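Local coordinates for protein Chymotrypsin/elastase isoinhibitor 1 (PDB 1EAI) that inhibits serine endopeptidases of the chymotrypsin and elastase type, defending the parasitic worm Ascaris suum against the proteinases of its host, at residues 54-57 against 58-61. Sequence-based numbering, arbitrary orientation.
Sequences CIPA and SQCP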
ATOM      1  N   CYS C  54     -21.145   2.260   1.468  1.00 24.83           N
ATOM      2  CA  CYS C  54     -21.346   1.692   2.808  1.00 27.18           C
ATOM      3  C   CYS C  54     -22.837   1.675   3.191  1.00 27.80           C
ATOM      4  O   CYS C  54     -23.472   2.731   3.316  1.00 27.73           O
ATOM      5  CB  CYS C  54     -20.468   2.448   3.892  1.00 23.71           C
ATOM      6  SG  CYS C  54     -20.198   1.693   5.544  1.00 26.65           S
ATOM      7  N   ILE C  55     -23.351   0.471   3.543  1.00 27.18           N
ATOM      8  CA  ILE C  55     -24.749   0.318   3.935  1.00 26.06           C
ATOM      9  C   ILE C  55     -24.909  -0.699   5.045  1.00 27.66           C
ATOM     10  O   ILE C  55     -24.088  -1.599   5.183  1.00 29.08           O
ATOM     11  CB  ILE C  55     -25.508  -0.311   2.740  1.00 24.20           C
ATOM     12  CG1 ILE C  55     -24.850  -1.687   2.431  1.00 21.21           C
ATOM     13  CG2 ILE C  55     -25.490   0.534   1.447  1.00 20.53           C
ATOM     14  CD1 ILE C  55     -25.855  -2.481   1.580  1.00 19.80           C
ATOM     15  N   PRO C  56     -26.049  -0.637   5.742  1.00 30.65           N
ATOM     16  CA  PRO C  56     -26.345  -1.617   6.788  1.00 28.31           C
ATOM     17  C   PRO C  56     -26.505  -3.000   6.220  1.00 27.94           C
ATOM     18  O   PRO C  56     -27.068  -3.146   5.132  1.00 27.46           O
ATOM     19  CB  PRO C  56     -27.665  -1.220   7.398  1.00 24.54           C
ATOM     20  CG  PRO C  56     -27.924   0.209   6.955  1.00 26.20           C
ATOM     21  CD  PRO C  56     -27.104   0.425   5.685  1.00 27.79           C
ATOM     22  N   ALA C  57     -26.008  -4.003   6.963  1.00 23.74           N
ATOM     23  CA  ALA C  57     -26.093  -5.382   6.517  1.00 30.20           C
ATOM     24  C   ALA C  57     -27.525  -5.874   6.132  1.00 35.87           C
ATOM     25  O   ALA C  57     -27.709  -6.743   5.246  1.00 34.45           O
ATOM     26  CB  ALA C  57     -25.447  -6.308   7.547  1.00 29.99           C
ATOM     27  N   SER C  58     -28.544  -5.284   6.789  1.00 36.39           N
ATOM     28  CA  SER C  58     -29.921  -5.605   6.541  1.00 37.64           C
ATOM     29  C   SER C  58     -30.376  -5.236   5.134  1.00 39.29           C
ATOM     30  O   SER C  58     -31.489  -5.523   4.706  1.00 38.40           O
ATOM     31  CB  SER C  58     -30.767  -4.969   7.601  1.00 36.53           C
ATOM     32  OG  SER C  58     -30.870  -3.622   7.250  1.00 38.83           O
ATOM     33  N   GLN C  59     -29.530  -4.586   4.335  1.00 39.46           N
ATOM     34  CA  GLN C  59     -29.935  -4.303   2.956  1.00 36.76           C
ATOM     35  C   GLN C  59     -29.155  -5.079   1.952  1.00 34.21           C
ATOM     36  O   GLN C  59     -29.135  -4.837   0.744  1.00 36.52           O
ATOM     37  CB  GLN C  59     -30.031  -2.837   2.687  1.00 41.45           C
ATOM     38  CG  GLN C  59     -30.670  -2.522   4.025  1.00 50.06           C
ATOM     39  CD  GLN C  59     -31.219  -1.142   4.187  1.00 60.73           C
ATOM     40  OE1 GLN C  59     -30.643  -0.174   3.590  1.00 63.69           O
ATOM     41  NE2 GLN C  59     -32.246  -1.053   5.110  1.00 63.49           N
ATOM     42  N   CYS C  60     -28.457  -6.050   2.463  1.00 32.73           N
ATOM     43  CA  CYS C  60     -27.757  -6.848   1.515  1.00 35.04           C
ATOM     44  C   CYS C  60     -28.775  -7.819   0.978  1.00 40.20           C
ATOM     45  O   CYS C  60     -29.795  -8.166   1.594  1.00 42.11           O
ATOM     46  CB  CYS C  60     -26.616  -7.637   2.172  1.00 35.79           C
ATOM     47  SG  CYS C  60     -25.184  -6.599   2.592  1.00 31.93           S
ATOM     48  N   PRO C  61     -28.535  -8.268  -0.236  1.00 41.46           N
ATOM     49  CA  PRO C  61     -29.474  -9.256  -0.755  1.00 45.44           C
ATOM     50  C   PRO C  61     -29.336 -10.533   0.050  1.00 56.63           C
ATOM     51  O   PRO C  61     -28.242 -10.799   0.494  1.00 59.34           O
ATOM     52  CB  PRO C  61     -29.019  -9.449  -2.206  1.00 41.01           C
ATOM     53  CG  PRO C  61     -28.230  -8.201  -2.612  1.00 38.70           C
ATOM     54  CD  PRO C  61     -27.826  -7.512  -1.309  1.00 37.79           C
ATOM     55  OXT PRO C  61     -30.325 -11.403   0.208  1.00 66.21           O
TER
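Pro56 and Gln59 close the first of two overlapping 3-10-type turns that carry strand 54-56 of this TIL domain round to its C-terminal disulfide. The evidence is two successive i to i+3 bonds: Gln59 N to Pro56 O, then Cys60 N to Ala57 O, each 3.0 Å long with an N-H...O angle of 161°. Ala57 and Ser58, the central residues of the first turn, have 3-10-like backbone angles.

The tighter side lies at Cys60, whose CB comes within 3.4 Å of Ala57 O while its sulfur is disulfide-bonded to Cys21. Ile55 brings its CD1 to 4.3 Å from Cys60 SG, an apolar contact, and to 4.1 Å from Gln59 O. Strand 46-48 pairs with strand 54-56, and Arg47 touches both Ala57 and Cys60.

Around Ser58 and Gln59, both exposed, contact is looser. The Gln59 side chain, stretched out past its CG, runs slantwise by the Pro56 ring, with OE1 4.2 Å from Pro56 CD. Ser58 OG, which chi1 of 78° tucks in over the backbone, flanked by its own N and C, ends 4.0 Å from Pro56 CB.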